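PDB 5J72: putative N-acetylmuramoyl-L-alanine amidase,autolysin cwp6 from Peptoclostridium difficile, which probably hydrolyses the amide bond between N-acetylmuramic acid and L-alanine in peptidoglycan, using zinc, and carries CWB2 modules that anchor it to the cell wall. Local coordinates for residues P390-P395 with N428-S433; A365-K370 with G381-K386; V399-S404 with Y491-G496. All coordinates share one frame; numbering follows the deposited sequence.

Contact 1 of 3, residues P390-P395 with N428-S433. With NA (sodium ion), chain E.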
ATOM      1  N   PRO A 390       3.951  -5.788  -0.890  1.00 18.51           N
ATOM      2  CA  PRO A 390       2.979  -4.875  -0.275  1.00 15.39           C
ATOM      3  C   PRO A 390       1.752  -4.622  -1.093  1.00 17.83           C
ATOM      4  O   PRO A 390       1.726  -4.797  -2.318  1.00 17.64           O
ATOM      5  CB  PRO A 390       3.771  -3.551  -0.134  1.00 15.66           C
ATOM      6  CG  PRO A 390       4.832  -3.643  -1.338  1.00 16.84           C
ATOM      7  CD  PRO A 390       5.130  -5.118  -1.514  1.00 16.67           C
ATOM      8  N   ILE A 391       0.698  -4.175  -0.393  1.00 16.60           N
ATOM      9  CA  ILE A 391      -0.483  -3.697  -1.093  1.00 15.21           C
ATOM     10  C   ILE A 391      -0.425  -2.144  -1.025  1.00 19.11           C
ATOM     11  O   ILE A 391      -0.251  -1.571   0.057  1.00 19.71           O
ATOM     12  CB  ILE A 391      -1.761  -4.188  -0.380  1.00 18.67           C
ATOM     13  CG1 ILE A 391      -1.881  -5.735  -0.590  1.00 19.55           C
ATOM     14  CG2 ILE A 391      -3.027  -3.471  -0.953  1.00 19.81           C
ATOM     15  CD1 ILE A 391      -3.067  -6.327   0.263  1.00 19.98           C
ATOM     16  N   LEU A 392      -0.562  -1.503  -2.173  1.00 19.84           N
ATOM     17  CA  LEU A 392      -0.645  -0.045  -2.268  1.00 18.63           C
ATOM     18  C   LEU A 392      -2.081   0.295  -2.500  1.00 19.01           C
ATOM     19  O   LEU A 392      -2.715  -0.348  -3.340  1.00 20.50           O
ATOM     20  CB  LEU A 392       0.185   0.397  -3.474  1.00 18.70           C
ATOM     21  CG  LEU A 392       0.271   1.940  -3.582  1.00 22.99           C
ATOM     22  CD1 LEU A 392       1.642   2.297  -4.062  1.00 29.59           C
ATOM     23  CD2 LEU A 392      -0.843   2.396  -4.556  1.00 24.59           C
ATOM     24  N   ILE A 393      -2.649   1.291  -1.759  1.00 17.38           N
ATOM     25  CA  ILE A 393      -4.018   1.659  -2.044  1.00 16.98           C
ATOM     26  C   ILE A 393      -4.041   3.122  -2.568  1.00 20.00           C
ATOM     27  O   ILE A 393      -3.247   3.932  -2.110  1.00 20.26           O
ATOM     28  CB  ILE A 393      -4.961   1.550  -0.810  1.00 19.53           C
ATOM     29  CG1 ILE A 393      -4.429   2.364   0.393  1.00 16.86           C
ATOM     30  CG2 ILE A 393      -5.068   0.017  -0.416  1.00 20.95           C
ATOM     31  CD1 ILE A 393      -5.473   2.412   1.592  1.00 19.27           C
ATOM     32  N   THR A 394      -4.948   3.418  -3.483  1.00 21.03           N
ATOM     33  CA  THR A 394      -5.002   4.775  -4.024  1.00 21.15           C
ATOM     34  C   THR A 394      -6.361   4.894  -4.620  1.00 24.03           C
ATOM     35  O   THR A 394      -7.018   3.901  -4.937  1.00 22.77           O
ATOM     36  CB  THR A 394      -3.869   4.984  -5.044  1.00 22.93           C
ATOM     37  OG1 THR A 394      -3.711   6.394  -5.284  1.00 22.52           O
ATOM     38  CG2 THR A 394      -4.127   4.243  -6.383  1.00 21.24           C
ATOM     39  N   PRO A 395      -6.867   6.137  -4.757  1.00 25.08           N
ATOM     40  CA  PRO A 395      -8.204   6.231  -5.346  1.00 24.70           C
ATOM     41  C   PRO A 395      -8.233   5.797  -6.817  1.00 23.01           C
ATOM     42  O   PRO A 395      -7.211   5.748  -7.477  1.00 23.20           O
ATOM     43  CB  PRO A 395      -8.554   7.753  -5.168  1.00 25.16           C
ATOM     44  CG  PRO A 395      -7.729   8.171  -3.995  1.00 24.30           C
ATOM     45  CD  PRO A 395      -6.406   7.442  -4.246  1.00 23.45           C
ATOM     46  N   ASN A 428      -1.137   2.668 -14.891  1.00 27.21           N
ATOM     47  CA  ASN A 428       0.036   2.802 -15.759  1.00 31.75           C
ATOM     48  C   ASN A 428       1.041   3.742 -15.191  1.00 28.50           C
ATOM     49  O   ASN A 428       2.236   3.540 -15.355  1.00 28.12           O
ATOM     50  CB  ASN A 428      -0.369   3.285 -17.193  1.00 36.06           C
ATOM     51  CG  ASN A 428       0.898   3.568 -17.991  1.00 52.55           C
ATOM     52  OD1 ASN A 428       1.295   4.739 -18.146  1.00 56.09           O
ATOM     53  ND2 ASN A 428       1.661   2.549 -18.427  1.00 54.34           N
ATOM     54  N   SER A 429       0.577   4.803 -14.463  1.00 27.01           N
ATOM     55  CA  SER A 429       1.522   5.729 -13.831  1.00 22.66           C
ATOM     56  C   SER A 429       2.327   4.986 -12.789  1.00 22.19           C
ATOM     57  O   SER A 429       3.542   5.130 -12.669  1.00 23.34           O
ATOM     58  CB  SER A 429       0.763   6.882 -13.134  1.00 25.38           C
ATOM     59  OG  SER A 429       1.664   7.659 -12.380  1.00 28.95           O
ATOM     60  N   ILE A 430       1.612   4.182 -11.963  1.00 24.37           N
ATOM     61  CA  ILE A 430       2.317   3.428 -10.927  1.00 21.38           C
ATOM     62  C   ILE A 430       3.313   2.397 -11.538  1.00 20.03           C
ATOM     63  O   ILE A 430       4.450   2.258 -11.066  1.00 19.38           O
ATOM     64  CB  ILE A 430       1.249   2.701 -10.067  1.00 19.65           C
ATOM     65  CG1 ILE A 430       0.552   3.766  -9.158  1.00 21.28           C
ATOM     66  CG2 ILE A 430       1.964   1.642  -9.149  1.00 22.14           C
ATOM     67  CD1 ILE A 430      -0.791   3.249  -8.592  1.00 20.55           C
ATOM     68  N   ALA A 431       2.841   1.674 -12.549  1.00 22.12           N
ATOM     69  CA  ALA A 431       3.679   0.653 -13.238  1.00 25.12           C
ATOM     70  C   ALA A 431       4.914   1.347 -13.893  1.00 25.33           C
ATOM     71  O   ALA A 431       6.014   0.785 -13.848  1.00 27.09           O
ATOM     72  CB  ALA A 431       2.814  -0.077 -14.249  1.00 23.89           C
ATOM     73  N   SER A 432       4.756   2.616 -14.429  1.00 27.46           N
ATOM     74  CA  SER A 432       5.963   3.322 -14.997  1.00 26.09           C
ATOM     75  C   SER A 432       6.932   3.692 -13.915  1.00 27.01           C
ATOM     76  O   SER A 432       8.126   3.427 -14.027  1.00 26.35           O
ATOM     77  CB  SER A 432       5.529   4.582 -15.760  1.00 30.63           C
ATOM     78  OG  SER A 432       4.522   4.240 -16.692  1.00 34.16           O
ATOM     79  N   SER A 433       6.431   4.301 -12.763  1.00 23.52           N
ATOM     80  CA  SER A 433       7.410   4.609 -11.704  1.00 23.59           C
ATOM     81  C   SER A 433       8.135   3.443 -11.198  1.00 22.98           C
ATOM     82  O   SER A 433       9.311   3.540 -10.744  1.00 22.35           O
ATOM     83  CB  SER A 433       6.715   5.253 -10.478  1.00 26.94           C
ATOM     84  OG  SER A 433       5.850   6.314 -10.881  1.00 31.15           O
TER
HETATM   85 NA    NA E 703      10.615   3.847  -9.141  1.00 26.00          NA

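Contact 2 of 3, residues A365-K370 with G381-K386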
ATOM      1  N   ALA A 365       7.094  -7.408  -6.060  1.00 21.06           N
ATOM      2  CA  ALA A 365       5.818  -7.058  -6.683  1.00 17.23           C
ATOM      3  C   ALA A 365       5.144  -5.931  -5.945  1.00 18.70           C
ATOM      4  O   ALA A 365       5.603  -5.568  -4.868  1.00 19.26           O
ATOM      5  CB  ALA A 365       4.880  -8.240  -6.653  1.00 18.08           C
ATOM      6  N   MET A 366       4.060  -5.397  -6.515  1.00 18.69           N
ATOM      7  CA  MET A 366       3.266  -4.388  -5.808  1.00 18.59           C
ATOM      8  C   MET A 366       1.908  -4.685  -6.161  1.00 20.73           C
ATOM      9  O   MET A 366       1.615  -4.794  -7.336  1.00 20.48           O
ATOM     10  CB  MET A 366       3.610  -2.926  -6.236  0.71 19.55           C
ATOM     11  CG  MET A 366       2.716  -1.872  -5.535  0.71 23.66           C
ATOM     12  SD  MET A 366       3.374  -1.546  -3.902  0.71 24.18           S
ATOM     13  CE  MET A 366       4.678  -0.353  -4.313  0.71 19.22           C
ATOM     14  N   LEU A 367       1.022  -4.876  -5.170  1.00 16.45           N
ATOM     15  CA  LEU A 367      -0.376  -5.150  -5.497  1.00 16.69           C
ATOM     16  C   LEU A 367      -1.138  -3.854  -5.315  1.00 19.26           C
ATOM     17  O   LEU A 367      -1.071  -3.273  -4.232  1.00 21.89           O
ATOM     18  CB  LEU A 367      -0.977  -6.266  -4.554  1.00 16.83           C
ATOM     19  CG  LEU A 367      -0.499  -7.736  -4.872  1.00 18.30           C
ATOM     20  CD1 LEU A 367       0.914  -7.921  -4.250  1.00 15.45           C
ATOM     21  CD2 LEU A 367      -1.452  -8.798  -4.291  1.00 21.08           C
ATOM     22  N   VAL A 368      -1.948  -3.446  -6.312  1.00 17.80           N
ATOM     23  CA  VAL A 368      -2.594  -2.126  -6.214  1.00 19.70           C
ATOM     24  C   VAL A 368      -4.086  -2.238  -6.147  1.00 21.40           C
ATOM     25  O   VAL A 368      -4.696  -2.753  -7.071  1.00 21.47           O
ATOM     26  CB  VAL A 368      -2.209  -1.283  -7.477  1.00 20.20           C
ATOM     27  CG1 VAL A 368      -2.930   0.099  -7.413  1.00 21.51           C
ATOM     28  CG2 VAL A 368      -0.699  -1.104  -7.525  1.00 18.81           C
ATOM     29  N   ALA A 369      -4.692  -1.766  -5.030  1.00 19.02           N
ATOM     30  CA  ALA A 369      -6.114  -1.832  -4.830  1.00 19.30           C
ATOM     31  C   ALA A 369      -6.696  -0.401  -4.658  1.00 22.35           C
ATOM     32  O   ALA A 369      -5.991   0.537  -4.278  1.00 20.59           O
ATOM     33  CB  ALA A 369      -6.417  -2.610  -3.532  1.00 19.72           C
ATOM     34  N   LYS A 370      -7.979  -0.269  -4.962  1.00 22.86           N
ATOM     35  CA  LYS A 370      -8.690   0.983  -4.805  1.00 25.17           C
ATOM     36  C   LYS A 370      -8.794   1.285  -3.344  1.00 22.59           C
ATOM     37  O   LYS A 370      -9.112   0.377  -2.583  1.00 23.54           O
ATOM     38  CB  LYS A 370     -10.092   0.812  -5.395  1.00 27.25           C
ATOM     39  CG  LYS A 370     -10.059   0.690  -6.927  1.00 29.63           C
ATOM     40  CD  LYS A 370     -11.487   0.442  -7.537  1.00 32.48           C
ATOM     41  CE  LYS A 370     -12.038  -0.917  -7.170  1.00 30.45           C
ATOM     42  NZ  LYS A 370     -13.493  -1.041  -7.467  1.00 38.97           N
ATOM     43  N   GLY A 381      -4.972  -9.700   0.310  1.00 15.54           N
ATOM     44  CA  GLY A 381      -3.982  -9.909   1.375  1.00 15.72           C
ATOM     45  C   GLY A 381      -3.254 -11.232   1.373  1.00 16.40           C
ATOM     46  O   GLY A 381      -2.014 -11.258   1.493  1.00 15.03           O
ATOM     47  N   PRO A 382      -3.968 -12.379   1.283  1.00 17.70           N
ATOM     48  CA  PRO A 382      -3.293 -13.716   1.291  1.00 19.83           C
ATOM     49  C   PRO A 382      -2.270 -13.869   0.132  1.00 14.77           C
ATOM     50  O   PRO A 382      -1.257 -14.513   0.246  1.00 16.15           O
ATOM     51  CB  PRO A 382      -4.504 -14.699   1.222  1.00 17.06           C
ATOM     52  CG  PRO A 382      -5.578 -13.945   1.903  1.00 18.30           C
ATOM     53  CD  PRO A 382      -5.436 -12.530   1.335  1.00 17.45           C
ATOM     54  N   LEU A 383      -2.631 -13.269  -0.997  1.00 13.26           N
ATOM     55  CA  LEU A 383      -1.731 -13.343  -2.176  1.00 14.34           C
ATOM     56  C   LEU A 383      -0.554 -12.441  -2.003  1.00 13.54           C
ATOM     57  O   LEU A 383       0.595 -12.839  -2.265  1.00 15.51           O
ATOM     58  CB  LEU A 383      -2.537 -12.956  -3.465  1.00 15.95           C
ATOM     59  CG  LEU A 383      -1.608 -12.967  -4.749  1.00 14.60           C
ATOM     60  CD1 LEU A 383      -1.126 -14.399  -5.056  1.00 16.54           C
ATOM     61  CD2 LEU A 383      -2.454 -12.433  -5.956  1.00 16.00           C
ATOM     62  N   ALA A 384      -0.791 -11.205  -1.488  1.00 14.90           N
ATOM     63  CA  ALA A 384       0.334 -10.296  -1.210  1.00 15.19           C
ATOM     64  C   ALA A 384       1.290 -10.988  -0.186  1.00 16.06           C
ATOM     65  O   ALA A 384       2.516 -10.970  -0.279  1.00 16.06           O
ATOM     66  CB  ALA A 384      -0.243  -8.985  -0.597  1.00 13.11           C
ATOM     67  N   ALA A 385       0.691 -11.647   0.828  1.00 15.34           N
ATOM     68  CA  ALA A 385       1.548 -12.311   1.830  1.00 16.03           C
ATOM     69  C   ALA A 385       2.380 -13.480   1.171  1.00 17.03           C
ATOM     70  O   ALA A 385       3.548 -13.630   1.459  1.00 18.82           O
ATOM     71  CB  ALA A 385       0.661 -12.928   2.892  1.00 14.61           C
ATOM     72  N   LYS A 386       1.745 -14.276   0.336  1.00 16.33           N
ATOM     73  CA  LYS A 386       2.420 -15.408  -0.380  1.00 15.70           C
ATOM     74  C   LYS A 386       3.606 -14.836  -1.249  1.00 16.84           C
ATOM     75  O   LYS A 386       4.710 -15.361  -1.257  1.00 18.91           O
ATOM     76  CB  LYS A 386       1.372 -16.067  -1.320  1.00 14.88           C
ATOM     77  CG  LYS A 386       1.974 -17.282  -2.111  1.00 18.15           C
ATOM     78  CD  LYS A 386       0.843 -17.924  -2.964  1.00 25.50           C
ATOM     79  CE  LYS A 386       1.435 -18.999  -3.898  1.00 35.45           C
ATOM     80  NZ  LYS A 386       1.901 -20.222  -3.161  1.00 36.71           N
TER

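Contact 3 of 3, residues V399-S404 with Y491-G496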
ATOM      1  N   VAL A 399      -3.129   8.961  -8.539  1.00 22.71           N
ATOM      2  CA  VAL A 399      -2.132   8.378  -7.676  1.00 20.05           C
ATOM      3  C   VAL A 399      -2.000   9.342  -6.501  1.00 25.12           C
ATOM      4  O   VAL A 399      -1.688  10.529  -6.701  1.00 25.66           O
ATOM      5  CB  VAL A 399      -0.784   8.219  -8.373  1.00 22.99           C
ATOM      6  CG1 VAL A 399       0.285   7.688  -7.377  1.00 23.12           C
ATOM      7  CG2 VAL A 399      -0.924   7.279  -9.574  1.00 25.99           C
ATOM      8  N   SER A 400      -2.246   8.886  -5.299  1.00 23.67           N
ATOM      9  CA  SER A 400      -2.047   9.764  -4.170  1.00 26.20           C
ATOM     10  C   SER A 400      -0.630  10.358  -4.095  1.00 24.92           C
ATOM     11  O   SER A 400       0.403   9.718  -4.319  1.00 22.49           O
ATOM     12  CB  SER A 400      -2.349   9.009  -2.864  1.00 26.18           C
ATOM     13  OG  SER A 400      -1.917   9.776  -1.752  1.00 26.52           O
ATOM     14  N   ALA A 401      -0.558  11.673  -3.742  1.00 24.80           N
ATOM     15  CA  ALA A 401       0.744  12.342  -3.621  1.00 24.40           C
ATOM     16  C   ALA A 401       1.625  11.744  -2.562  1.00 21.51           C
ATOM     17  O   ALA A 401       2.848  11.813  -2.630  1.00 23.78           O
ATOM     18  CB  ALA A 401       0.502  13.853  -3.278  1.00 28.16           C
ATOM     19  N   TYR A 402       1.023  11.101  -1.556  1.00 20.93           N
ATOM     20  CA  TYR A 402       1.861  10.521  -0.478  1.00 18.90           C
ATOM     21  C   TYR A 402       2.700   9.318  -1.001  1.00 21.11           C
ATOM     22  O   TYR A 402       3.683   8.952  -0.356  1.00 21.87           O
ATOM     23  CB  TYR A 402       0.945  10.038   0.657  1.00 21.96           C
ATOM     24  CG  TYR A 402       0.264  11.202   1.351  1.00 16.94           C
ATOM     25  CD1 TYR A 402       0.989  12.096   2.131  1.00 22.76           C
ATOM     26  CD2 TYR A 402      -1.090  11.413   1.214  1.00 20.76           C
ATOM     27  CE1 TYR A 402       0.370  13.181   2.763  1.00 19.68           C
ATOM     28  CE2 TYR A 402      -1.722  12.500   1.821  1.00 23.34           C
ATOM     29  CZ  TYR A 402      -0.985  13.379   2.588  1.00 24.41           C
ATOM     30  OH  TYR A 402      -1.638  14.470   3.157  1.00 27.38           O
ATOM     31  N   HIS A 403       2.310   8.744  -2.144  1.00 23.39           N
ATOM     32  CA  HIS A 403       3.074   7.614  -2.740  1.00 24.59           C
ATOM     33  C   HIS A 403       4.236   8.079  -3.586  1.00 26.51           C
ATOM     34  O   HIS A 403       5.065   7.267  -3.977  1.00 22.92           O
ATOM     35  CB  HIS A 403       2.149   6.759  -3.662  1.00 21.23           C
ATOM     36  CG  HIS A 403       1.067   6.072  -2.900  1.00 16.92           C
ATOM     37  ND1 HIS A 403       1.312   5.461  -1.673  1.00 20.20           N
ATOM     38  CD2 HIS A 403      -0.256   5.953  -3.137  1.00 17.98           C
ATOM     39  CE1 HIS A 403       0.152   4.997  -1.210  1.00 19.66           C
ATOM     40  NE2 HIS A 403      -0.808   5.273  -2.076  1.00 19.01           N
ATOM     41  N   SER A 404       4.360   9.412  -3.832  1.00 27.62           N
ATOM     42  CA  SER A 404       5.387   9.844  -4.783  1.00 31.63           C
ATOM     43  C   SER A 404       6.751   9.389  -4.509  1.00 27.52           C
ATOM     44  O   SER A 404       7.430   8.921  -5.425  1.00 28.88           O
ATOM     45  CB  SER A 404       5.430  11.379  -4.869  1.00 34.35           C
ATOM     46  OG  SER A 404       4.161  11.831  -5.266  1.00 41.05           O
ATOM     47  N   TYR A 491      -5.734  17.247  -2.628  1.00 23.30           N
ATOM     48  CA  TYR A 491      -7.064  17.832  -2.906  1.00 23.95           C
ATOM     49  C   TYR A 491      -7.188  18.151  -4.355  1.00 26.17           C
ATOM     50  O   TYR A 491      -8.188  17.777  -4.992  1.00 23.53           O
ATOM     51  CB  TYR A 491      -7.283  19.084  -2.069  1.00 22.87           C
ATOM     52  CG  TYR A 491      -8.623  19.705  -2.441  1.00 27.37           C
ATOM     53  CD1 TYR A 491      -9.805  19.227  -1.890  1.00 27.09           C
ATOM     54  CD2 TYR A 491      -8.705  20.697  -3.414  1.00 27.14           C
ATOM     55  CE1 TYR A 491     -11.041  19.709  -2.312  1.00 30.45           C
ATOM     56  CE2 TYR A 491      -9.939  21.205  -3.835  1.00 26.24           C
ATOM     57  CZ  TYR A 491     -11.101  20.702  -3.283  1.00 33.15           C
ATOM     58  OH  TYR A 491     -12.315  21.195  -3.712  1.00 31.61           O
ATOM     59  N   LEU A 492      -6.183  18.812  -4.950  1.00 22.61           N
ATOM     60  CA  LEU A 492      -6.305  19.162  -6.369  1.00 23.77           C
ATOM     61  C   LEU A 492      -6.460  17.941  -7.266  1.00 26.08           C
ATOM     62  O   LEU A 492      -7.253  17.951  -8.227  1.00 23.75           O
ATOM     63  CB  LEU A 492      -5.055  19.965  -6.810  1.00 20.89           C
ATOM     64  CG  LEU A 492      -5.026  21.373  -6.147  1.00 24.93           C
ATOM     65  CD1 LEU A 492      -3.681  22.077  -6.398  1.00 20.06           C
ATOM     66  CD2 LEU A 492      -6.168  22.236  -6.800  1.00 23.97           C
ATOM     67  N   ARG A 493      -5.682  16.883  -6.983  1.00 22.17           N
ATOM     68  CA  ARG A 493      -5.785  15.700  -7.832  1.00 24.67           C
ATOM     69  C   ARG A 493      -7.147  15.049  -7.697  1.00 22.63           C
ATOM     70  O   ARG A 493      -7.634  14.507  -8.689  1.00 24.62           O
ATOM     71  CB  ARG A 493      -4.710  14.654  -7.456  1.00 24.34           C
ATOM     72  CG  ARG A 493      -3.344  15.160  -7.788  1.00 24.83           C
ATOM     73  CD  ARG A 493      -2.296  14.035  -7.708  1.00 24.94           C
ATOM     74  NE  ARG A 493      -1.036  14.562  -8.238  1.00 28.02           N
ATOM     75  CZ  ARG A 493       0.155  14.042  -7.965  1.00 33.44           C
ATOM     76  NH1 ARG A 493       0.260  12.971  -7.174  1.00 27.29           N
ATOM     77  NH2 ARG A 493       1.249  14.578  -8.482  1.00 30.21           N
ATOM     78  N   SER A 494      -7.714  15.049  -6.514  1.00 24.01           N
ATOM     79  CA  SER A 494      -9.021  14.432  -6.311  1.00 28.37           C
ATOM     80  C   SER A 494     -10.125  15.210  -7.096  1.00 34.00           C
ATOM     81  O   SER A 494     -11.219  14.667  -7.288  1.00 30.61           O
ATOM     82  CB  SER A 494      -9.361  14.409  -4.837  1.00 27.70           C
ATOM     83  OG  SER A 494      -9.833  15.681  -4.428  1.00 25.90           O
ATOM     84  N   LYS A 495      -9.848  16.460  -7.527  1.00 31.19           N
ATOM     85  CA  LYS A 495     -10.824  17.245  -8.324  1.00 27.38           C
ATOM     86  C   LYS A 495     -10.426  17.249  -9.784  1.00 29.18           C
ATOM     87  O   LYS A 495     -10.961  18.047 -10.545  1.00 31.22           O
ATOM     88  CB  LYS A 495     -10.907  18.679  -7.783  1.00 25.14           C
ATOM     89  CG  LYS A 495     -11.334  18.699  -6.327  1.00 23.11           C
ATOM     90  CD  LYS A 495     -12.596  17.871  -6.178  1.00 31.76           C
ATOM     91  CE  LYS A 495     -13.449  18.437  -5.095  1.00 41.63           C
ATOM     92  NZ  LYS A 495     -13.473  17.561  -3.916  1.00 50.93           N
ATOM     93  N   GLY A 496      -9.499  16.384 -10.210  1.00 26.27           N
ATOM     94  CA  GLY A 496      -9.154  16.308 -11.625  1.00 28.86           C
ATOM     95  C   GLY A 496      -8.178  17.355 -12.137  1.00 33.67           C
ATOM     96  O   GLY A 496      -8.054  17.532 -13.344  1.00 33.31           O
TER
HETATM   97  O   HOH W   1       2.161  10.427  -6.417  1.00 31.96           O
HETATM   98  O   HOH W   2       3.325  13.495  -7.018  1.00 58.48           O

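Contact 1 of 3, residues P390-P395 with N428-S433
Leu-392 turns CG away from its backbone N (chi1 -174°) and sends its side chain off the strand toward Ile-430 of the helix, which answers with CG1 anti to the carbonyl carbon (chi1 -74°) and an extended end that carries CD1 forward. The two chains meet at an oblique angle, Leu-392 CD2 lying 4.1 Å from Ile-430 CD1. The same methyl serves a second neighbour: Thr-394 and Ile-430 approach tip to tip, CG2 of Thr-394 standing 4.1 Å from CD1 of Ile-430. The hydroxyl of Thr-394 is engaged in another direction: OG1 is hydrogen-bonded to Tyr-398 O and Ser-400 N, leaving CG2 on the side of Ile-430. One isoleucine end thus spans alternate residues of a strand, a small, wholly buried contact without a hydrogen bond across it.

At the last residue of the helical segment the character changes: Ser-433 O binds a sodium ion at 2.1 Å, together with the carbonyl oxygens of Leu-407, Ser-408, Lys-410 and Lys-436. The helix 424-433 packs beside strand 391-394 and also reaches Val-368 on the neighbouring parallel strand 362-370, whereas Ile-391 and Ile-393 each touch helices 375-387 and 270-283.

Contact 2 of 3, residues A365-K370 with G381-K386
Leu-367 and Ala-384 form the centre of a strand-to-helix contact within a beta-alpha-beta unit, in which strand 362-370 is followed by helix 375-387 and then by strand 391-394, parallel to the first. The unit belongs to a CWB2 cell wall-binding region, and the crossover helix packs against Leu-367 of the first strand and Ile-391 of the second.

The interactions across the contact are apolar. Leu-367 points at the helix with CG anti to its own carbonyl carbon (chi1 -75°), and the two branches of its isobutyl group spread over the alanine. CD1 comes to 3.9 Å from Ala-384 CA, while CD2 comes equally near Ala-384 CB. A methyl is all that Ala-384 offers on this face, and the backbones can therefore approach closely: the CA atoms of Leu-367 and Ala-384 are 6.7 Å apart. Leu-383, one residue earlier on the helix, contributes from the flank, its CD2 meeting CD2 of Leu-367 at 4.1 Å.

Polar interactions serve the separate elements. Within the helix, Ala-385 N donates to Gly-381 O over 2.8 Å and Lys-386 N to Pro-382 O; Pro-382, having no N-H to give, lies where the helix is kinked. On the strand, the backbone of Leu-367 pairs with Pro-390 and Leu-392 on one edge, and that of Met-366 with Thr-414 and Tyr-416 of strand 411-418 on the other. Pro-382 and Ala-385 turn to helix 174-180, so the crossover helix is packed between its own sheet and a second helix.

The closest approach involves backbone: Leu-367 CD2 rests 3.8 Å from Ala-384 N.

Contact 3 of 3, residues V399-S404 with Y491-G496
Arg-493 reaches out from the last turn of helix 477-494 to the loop 399-404 and meets it chiefly through NH1. Its CG lies anti to the carbonyl carbon (chi1 -67°), and the chain then runs extended from CG to NE, so that the guanidinium is delivered edge first to the backbone of the loop. NH1 donates to Val-399 O over 3.2 Å. The bond is distinctly bent, with an angle of 141° at the hydrogen, and the acceptor lies 23° out of the guanidinium plane. Beyond this carbonyl the same nitrogen passes obliquely by Ala-401, whose CA is 3.6 Å from NH1.

Ser-404 OG stands 4.5 Å from Arg-493 NH1, and two waters bridge the two side chains. Water 1 accepts from Arg-493 NH1 and donates both to Ser-404 OG and to Ser-400 O, 2.8 Å away. Water 2, in the guanidinium plane at its edge, accepts from NH2 at 2.8 Å and also hydrogen-bonds Ser-404 OG at 2.6 Å. NH2 has a protein partner too, Val-499 O, which together with the loop fixes the rotation of the group.

Further bonds hold the loop in shape. Ser-400 OG accepts from Tyr-402 N in an ST turn, and Glu-490, one helical turn before Ser-494, binds both Ser-400 OG and Ala-401 N. The arrangement joins a CWB2 region to the amidase region, and the helix supplying the arginine ends in a Schellman motif: Gly-496, with positive phi, is its C-prime residue, Gly-496 N bonding to Arg-493 O and Ile-497 N to Leu-492 O.

Overall arrangement
Contacts 1 and 2 lie on neighbouring parallel strands, their centres about 11 Å apart: Leu-392 N lies 2.8 Å from Leu-367 O, probably hydrogen-bonded, while the helices of the two contacts differ. Contact 3 is tied to contact 1, with about 12 Å between centres, by the chain that leaves strand 391-394. Ile-393 O and His-403 NE2, at 2.8 Å, probably form a hydrogen bond linking the loop to the strand it follows. Contacts 2 and 3 do not touch, their nearest atoms being about 7 Å apart. Contact 1 includes a sodium ligand, whereas contact 3 couples this cell wall-binding region to the amidase region, away from the zinc site of His-460, Glu-477 and His-530.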